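PDB 4AY7: Methylcobalamin\: coenzyme M methyltransferase from Methanosarcina mazei, which transfers a methyl group from a methylated corrinoid to coenzyme M, a zinc-dependent step of methanogenesis. Local coordinates for residues P157-S162 with I209-A214; T39-L44 with L67-L72. One frame throughout, in Å; residues are numbered along the deposited sequence. Where two conformers were deposited one is given.

Both contacts belong to one TIM barrel of the uroporphyrinogen decarboxylase family, lie on opposite sides of the chain's centre, and have centres about 26 Å apart. Their nearest atoms are about 11 Å apart, so they do not touch. Interaction 2 comes first along the chain and closes before interaction 1 opens: it packs the start of helix 42-48 against the end of helix 59-71, just before strand 78-80. Interaction 1 joins helix 157-165 to the loop after strand 206-210, one of the parallel barrel strands. The 39-44 segment follows Q38, a residue that binds coenzyme M, whereas P212 lies near the zinc: interaction 2 is next to a coenzyme M-binding residue and interaction 1 next to the zinc site.

Interaction 1: residues P157-S162 with I209-A214; sequences PVTVAS and IADPVA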
ATOM      1  N   PRO A 157      -2.471  10.439  -1.253  1.00 19.95           N
ATOM      2  CA  PRO A 157      -3.173  11.710  -1.313  1.00 20.53           C
ATOM      3  C   PRO A 157      -3.917  11.967  -2.603  1.00 20.45           C
ATOM      4  O   PRO A 157      -4.955  12.653  -2.581  1.00 21.12           O
ATOM      5  CB  PRO A 157      -2.104  12.747  -1.082  1.00 21.62           C
ATOM      6  CG  PRO A 157      -0.792  12.070  -1.155  1.00 21.12           C
ATOM      7  CD  PRO A 157      -1.025  10.593  -0.993  1.00 20.82           C
ATOM      8  N   VAL A 158      -3.487  11.400  -3.714  1.00 20.16           N
ATOM      9  CA  VAL A 158      -4.207  11.659  -4.941  1.00 20.80           C
ATOM     10  C   VAL A 158      -5.597  10.992  -4.824  1.00 21.25           C
ATOM     11  O   VAL A 158      -6.641  11.570  -5.126  1.00 21.28           O
ATOM     12  CB  VAL A 158      -3.449  11.219  -6.170  1.00 20.27           C
ATOM     13  CG1 VAL A 158      -4.215  11.509  -7.462  1.00 20.23           C
ATOM     14  CG2 VAL A 158      -2.073  11.902  -6.167  1.00 20.73           C
ATOM     15  N   THR A 159      -5.600   9.728  -4.410  1.00 20.68           N
ATOM     16  CA  THR A 159      -6.838   8.986  -4.259  1.00 20.63           C
ATOM     17  C   THR A 159      -7.746   9.589  -3.181  1.00 20.18           C
ATOM     18  O   THR A 159      -8.958   9.634  -3.376  1.00 19.40           O
ATOM     19  CB  THR A 159      -6.446   7.517  -4.034  1.00 20.74           C
ATOM     20  OG1 THR A 159      -5.783   7.076  -5.232  1.00 20.54           O
ATOM     21  CG2 THR A 159      -7.671   6.569  -3.766  1.00 20.24           C
ATOM     22  N   VAL A 160      -7.155  10.117  -2.096  1.00 19.01           N
ATOM     23  CA  VAL A 160      -7.930  10.784  -1.052  1.00 18.89           C
ATOM     24  C   VAL A 160      -8.573  12.041  -1.615  1.00 19.36           C
ATOM     25  O   VAL A 160      -9.757  12.256  -1.370  1.00 19.17           O
ATOM     26  CB  VAL A 160      -7.064  11.205   0.174  1.00 18.49           C
ATOM     27  CG1 VAL A 160      -7.842  12.138   1.073  1.00 18.05           C
ATOM     28  CG2 VAL A 160      -6.559   9.966   0.909  1.00 17.77           C
ATOM     29  N   ALA A 161      -7.855  12.819  -2.427  1.00 19.00           N
ATOM     30  CA  ALA A 161      -8.434  14.029  -2.977  1.00 19.55           C
ATOM     31  C   ALA A 161      -9.603  13.672  -3.890  1.00 19.94           C
ATOM     32  O   ALA A 161     -10.657  14.296  -3.852  1.00 19.73           O
ATOM     33  CB  ALA A 161      -7.407  14.806  -3.776  1.00 19.81           C
ATOM     34  N   SER A 162      -9.386  12.666  -4.720  1.00 19.93           N
ATOM     35  CA  SER A 162     -10.379  12.183  -5.668  0.70 20.47           C
ATOM     36  C   SER A 162     -11.635  11.682  -4.972  1.00 20.45           C
ATOM     37  O   SER A 162     -12.781  11.945  -5.436  1.00 21.16           O
ATOM     38  CB  SER A 162      -9.777  11.048  -6.484  0.70 20.92           C
ATOM     39  OG  SER A 162     -10.682  10.665  -7.484  0.70 22.62           O
ATOM     40  N   ILE A 209       1.719   3.642   0.743  1.00 17.92           N
ATOM     41  CA  ILE A 209       0.521   4.212   0.227  1.00 17.77           C
ATOM     42  C   ILE A 209       0.183   3.619  -1.115  1.00 17.11           C
ATOM     43  O   ILE A 209       1.051   3.348  -1.932  1.00 16.65           O
ATOM     44  CB  ILE A 209       0.562   5.738   0.172  1.00 18.30           C
ATOM     45  CG1 ILE A 209       1.479   6.246  -0.913  1.00 18.83           C
ATOM     46  CG2 ILE A 209       0.911   6.322   1.570  1.00 18.88           C
ATOM     47  CD1 ILE A 209       1.526   7.765  -1.033  1.00 18.80           C
ATOM     48  N   ALA A 210      -1.088   3.430  -1.346  1.00 17.47           N
ATOM     49  CA  ALA A 210      -1.568   2.938  -2.602  1.00 18.41           C
ATOM     50  C   ALA A 210      -2.330   4.063  -3.236  1.00 19.96           C
ATOM     51  O   ALA A 210      -3.300   4.550  -2.661  1.00 20.11           O
ATOM     52  CB  ALA A 210      -2.409   1.678  -2.413  1.00 19.40           C
ATOM     53  N   ASP A 211      -1.930   4.511  -4.410  1.00 19.85           N
ATOM     54  CA  ASP A 211      -2.533   5.636  -4.982  1.00 20.09           C
ATOM     55  C   ASP A 211      -2.984   5.389  -6.401  1.00 20.75           C
ATOM     56  O   ASP A 211      -2.453   5.961  -7.323  1.00 20.35           O
ATOM     57  CB  ASP A 211      -1.555   6.837  -4.899  1.00 20.92           C
ATOM     58  CG  ASP A 211      -2.268   8.180  -4.567  1.00 22.20           C
ATOM     59  OD1 ASP A 211      -3.481   8.251  -4.851  1.00 22.50           O
ATOM     60  OD2 ASP A 211      -1.606   9.172  -4.082  1.00 22.34           O
ATOM     61  N   PRO A 212      -3.996   4.564  -6.580  1.00 21.11           N
ATOM     62  CA  PRO A 212      -4.400   4.212  -7.936  1.00 21.69           C
ATOM     63  C   PRO A 212      -4.853   5.362  -8.833  1.00 21.77           C
ATOM     64  O   PRO A 212      -4.700   5.256 -10.025  1.00 21.46           O
ATOM     65  CB  PRO A 212      -5.528   3.226  -7.702  1.00 22.68           C
ATOM     66  CG  PRO A 212      -6.054   3.559  -6.345  1.00 22.94           C
ATOM     67  CD  PRO A 212      -4.745   3.780  -5.613  1.00 21.99           C
ATOM     68  N   VAL A 213      -5.474   6.416  -8.295  1.00 21.43           N
ATOM     69  CA  VAL A 213      -5.895   7.571  -9.110  1.00 21.20           C
ATOM     70  C   VAL A 213      -4.680   8.247  -9.830  1.00 21.02           C
ATOM     71  O   VAL A 213      -4.852   8.883 -10.853  1.00 21.56           O
ATOM     72  CB  VAL A 213      -6.808   8.544  -8.271  1.00 21.13           C
ATOM     73  CG1 VAL A 213      -7.289   9.757  -9.088  1.00 21.78           C
ATOM     74  CG2 VAL A 213      -8.076   7.789  -7.817  1.00 21.45           C
ATOM     75  N   ALA A 214      -3.500   8.137  -9.270  1.00 20.29           N
ATOM     76  CA  ALA A 214      -2.312   8.748  -9.882  1.00 20.52           C
ATOM     77  C   ALA A 214      -1.809   7.964 -11.113  1.00 22.10           C
ATOM     78  O   ALA A 214      -0.905   8.430 -11.823  1.00 23.76           O
ATOM     79  CB  ALA A 214      -1.228   8.915  -8.808  1.00 20.25           C
TER
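V158 CB and P157 CD stand on opposite sides of the flat carboxylate of D211, both shifted toward its oxygen edge rather than over its centre, while V158 N, T159 N and T159 OG1 meet the oxygens near the carboxylate plane. In this TIM barrel D211 follows strand 206-210, and its carboxylate meets the first turn of helix 157-165, which follows the neighbouring strand 150-155. Amides at a helix start lack carbonyl partners within the helix, and an aspartate suits the place because its two oxygens can serve two of them. V158 N gives a bond of 2.9 Å to D211 OD2, and T159 N one of 2.6 Å to D211 OD1, each oxygen using its syn lone pair. The anti lone pair of OD1 takes a third bond, from T159 OG1. An alanine in place of D211 would probably leave both amides and the threonine hydroxyl without these acceptors and open a gap beside V158 CB and P157 CD, where the carboxylate stood.

Apolar contacts flank the polar group. P157, whose nitrogen has no hydrogen to donate, suits the first position of the helix; its CD meets I209 CD1 at 3.8 Å. V158 CG1, anti to its backbone N, approaches V213 CG1 at 3.9 Å. L232 of helix 221-238 also touches P157, I209 and D211. P212, the next residue after D211, packs on C248, a zinc ligand, its side chain about 6 Å from the metal. T159 OG1, beside its own backbone N (chi1 -64°), also accepts from V213 N at 3.1 Å, with an N-H...O angle of 161°.

Interaction 2: residues T39-L44 with L67-L72; sequences TGIVEL and LANHEL
L44 and N69, with T39 adding a smaller share, join the loop and first turn of helix 42-48 to the C-terminal part of helix 59-71 in the TIM-barrel chain. One branch of L44, CD1, rests on the backbone of the second helix, 3.6 Å from N69 CA and equally close to A68 O, and also meets N69 CB. Its other branch, CD2, reaches L72 CD1 at 3.6 Å, the two leucine side chains passing alongside with their directions reversed. A branched leucine suits the place because its two methyls can touch different partners, one the backbone at A68 and N69, the other the methyl of L72; L333 of helix 333-346 touches both L44 and L72.

N69 provides the polar link. Its chi1 of -159° puts CG anti to the backbone N, and from there ND2 reaches the loop before helix 42-48. An asparagine serves both ends here: OD1 is hydrogen-bonded by S73 OG, and ND2 donates to a backbone carbonyl. That carbonyl belongs to T39, next to Q38, which binds coenzyme M and whose OE1 accepts from G40 N. The bond from N69 ND2 to T39 O is 2.8 Å long and nearly straight at 174°, and falls on a carbonyl lone pair, in the plane of the amide.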
ATOM      1  N   THR A  39      -3.054  -7.995   2.578  1.00 20.21           N
ATOM      2  CA  THR A  39      -2.765  -9.423   2.790  1.00 21.74           C
ATOM      3  C   THR A  39      -3.955 -10.309   3.272  1.00 22.24           C
ATOM      4  O   THR A  39      -3.788 -11.472   3.642  1.00 24.18           O
ATOM      5  CB  THR A  39      -1.657  -9.492   3.852  1.00 22.58           C
ATOM      6  OG1 THR A  39      -2.095  -8.825   5.048  1.00 24.48           O
ATOM      7  CG2 THR A  39      -0.367  -8.801   3.317  1.00 22.38           C
ATOM      8  N   GLY A  40      -5.151  -9.757   3.317  1.00 21.90           N
ATOM      9  CA  GLY A  40      -6.330 -10.529   3.762  1.00 21.90           C
ATOM     10  C   GLY A  40      -6.778 -11.551   2.726  1.00 21.75           C
ATOM     11  O   GLY A  40      -7.062 -11.176   1.585  1.00 20.72           O
ATOM     12  N   ILE A  41      -6.860 -12.832   3.135  1.00 21.31           N
ATOM     13  CA  ILE A  41      -7.252 -13.927   2.208  1.00 21.46           C
ATOM     14  C   ILE A  41      -8.317 -14.752   2.888  1.00 22.22           C
ATOM     15  O   ILE A  41      -8.271 -14.943   4.110  1.00 22.22           O
ATOM     16  CB  ILE A  41      -6.045 -14.729   1.656  1.00 21.52           C
ATOM     17  CG1 ILE A  41      -5.345 -15.528   2.751  1.00 21.91           C
ATOM     18  CG2 ILE A  41      -5.018 -13.793   1.021  1.00 20.90           C
ATOM     19  CD1 ILE A  41      -4.272 -16.490   2.269  1.00 21.25           C
ATOM     20  N   VAL A  42      -9.304 -15.147   2.104  1.00 22.71           N
ATOM     21  CA  VAL A  42     -10.468 -15.862   2.610  1.00 23.46           C
ATOM     22  C   VAL A  42     -10.068 -17.123   3.346  1.00 24.04           C
ATOM     23  O   VAL A  42     -10.699 -17.442   4.328  1.00 25.17           O
ATOM     24  CB  VAL A  42     -11.492 -16.162   1.488  1.00 23.96           C
ATOM     25  CG1 VAL A  42     -12.684 -16.987   1.992  1.00 25.16           C
ATOM     26  CG2 VAL A  42     -11.962 -14.859   0.840  1.00 23.10           C
ATOM     27  N   GLU A  43      -9.071 -17.861   2.863  1.00 25.17           N
ATOM     28  CA  GLU A  43      -8.613 -19.109   3.534  1.00 25.86           C
ATOM     29  C   GLU A  43      -8.276 -18.809   5.007  1.00 25.82           C
ATOM     30  O   GLU A  43      -8.668 -19.572   5.917  1.00 26.74           O
ATOM     31  CB  GLU A  43      -7.442 -19.773   2.825  1.00 27.55           C
ATOM     32  CG  GLU A  43      -6.892 -21.027   3.557  1.00 29.31           C
ATOM     33  CD  GLU A  43      -5.926 -21.927   2.740  1.00 30.18           C
ATOM     34  OE1 GLU A  43      -5.635 -21.683   1.521  1.00 28.80           O
ATOM     35  OE2 GLU A  43      -5.467 -22.937   3.357  1.00 29.62           O
ATOM     36  N   LEU A  44      -7.611 -17.692   5.250  1.00 24.50           N
ATOM     37  CA  LEU A  44      -7.154 -17.325   6.602  1.00 24.57           C
ATOM     38  C   LEU A  44      -8.328 -16.706   7.390  1.00 23.87           C
ATOM     39  O   LEU A  44      -8.503 -16.997   8.595  1.00 24.21           O
ATOM     40  CB  LEU A  44      -5.920 -16.415   6.566  1.00 23.93           C
ATOM     41  CG  LEU A  44      -4.664 -17.179   6.113  1.00 25.05           C
ATOM     42  CD1 LEU A  44      -3.453 -16.279   6.152  1.00 24.27           C
ATOM     43  CD2 LEU A  44      -4.463 -18.487   6.921  1.00 26.44           C
ATOM     44  N   LEU A  67      -1.983 -11.048  11.468  1.00 29.83           N
ATOM     45  CA  LEU A  67      -0.967 -11.867  12.041  1.00 31.80           C
ATOM     46  C   LEU A  67      -1.001 -13.228  11.363  1.00 32.80           C
ATOM     47  O   LEU A  67       0.034 -13.871  11.247  1.00 33.72           O
ATOM     48  CB  LEU A  67      -1.159 -12.046  13.543  1.00 31.97           C
ATOM     49  CG  LEU A  67      -0.725 -10.875  14.418  1.00 34.12           C
ATOM     50  CD1 LEU A  67       0.741 -10.923  14.866  1.00 34.14           C
ATOM     51  CD2 LEU A  67      -0.906  -9.603  13.626  1.00 34.77           C
ATOM     52  N   ALA A  68      -2.189 -13.649  10.922  1.00 32.88           N
ATOM     53  CA  ALA A  68      -2.381 -14.966  10.346  1.00 33.05           C
ATOM     54  C   ALA A  68      -1.624 -15.081   9.040  1.00 33.71           C
ATOM     55  O   ALA A  68      -1.063 -16.168   8.787  1.00 37.49           O
ATOM     56  CB  ALA A  68      -3.887 -15.308  10.188  1.00 32.85           C
ATOM     57  N   ASN A  69      -1.561 -14.002   8.237  1.00 31.48           N
ATOM     58  CA  ASN A  69      -0.797 -14.012   6.990  1.00 34.92           C
ATOM     59  C   ASN A  69       0.645 -13.532   7.226  1.00 36.25           C
ATOM     60  O   ASN A  69       1.281 -12.899   6.319  1.00 35.84           O
ATOM     61  CB  ASN A  69      -1.459 -13.173   5.851  1.00 35.52           C
ATOM     62  CG  ASN A  69      -0.950 -13.588   4.457  1.00 38.45           C
ATOM     63  OD1 ASN A  69       0.001 -14.385   4.372  1.00 41.28           O
ATOM     64  ND2 ASN A  69      -1.581 -13.103   3.375  1.00 37.18           N
ATOM     65  N   HIS A  70       1.095 -13.760   8.463  1.00 34.14           N
ATOM     66  CA  HIS A  70       2.473 -13.642   8.858  1.00 32.00           C
ATOM     67  C   HIS A  70       2.877 -14.971   9.444  1.00 31.02           C
ATOM     68  O   HIS A  70       3.858 -15.587   9.033  1.00 29.25           O
ATOM     69  CB  HIS A  70       2.652 -12.503   9.873  1.00 31.37           C
ATOM     70  CG  HIS A  70       3.955 -12.544  10.579  1.00 32.26           C
ATOM     71  ND1 HIS A  70       5.133 -12.494   9.915  1.00 35.48           N
ATOM     72  CD2 HIS A  70       4.261 -12.683  11.922  1.00 32.71           C
ATOM     73  CE1 HIS A  70       6.154 -12.595  10.796  1.00 35.93           C
ATOM     74  NE2 HIS A  70       5.621 -12.705  12.029  1.00 33.96           N
ATOM     75  N   GLU A  71       2.120 -15.408  10.421  1.00 30.99           N
ATOM     76  CA  GLU A  71       2.451 -16.616  11.149  1.00 33.84           C
ATOM     77  C   GLU A  71       2.224 -17.924  10.331  1.00 31.84           C
ATOM     78  O   GLU A  71       3.027 -18.822  10.422  1.00 32.73           O
ATOM     79  CB  GLU A  71       1.801 -16.579  12.552  1.00 38.63           C
ATOM     80  CG  GLU A  71       2.489 -15.474  13.392  1.00 45.09           C
ATOM     81  CD  GLU A  71       2.018 -15.324  14.850  1.00 54.41           C
ATOM     82  OE1 GLU A  71       1.219 -16.165  15.326  1.00 61.37           O
ATOM     83  OE2 GLU A  71       2.469 -14.349  15.527  1.00 61.21           O
ATOM     84  N   LEU A  72       1.203 -17.976   9.483  1.00 29.02           N
ATOM     85  CA  LEU A  72       0.961 -19.127   8.634  1.00 28.99           C
ATOM     86  C   LEU A  72       1.640 -19.058   7.245  1.00 28.45           C
ATOM     87  O   LEU A  72       1.901 -20.110   6.611  1.00 28.53           O
ATOM     88  CB  LEU A  72      -0.553 -19.372   8.503  1.00 29.07           C
ATOM     89  CG  LEU A  72      -1.184 -19.877   9.793  1.00 29.33           C
ATOM     90  CD1 LEU A  72      -2.695 -19.801   9.738  1.00 29.79           C
ATOM     91  CD2 LEU A  72      -0.717 -21.310  10.053  1.00 30.86           C
TER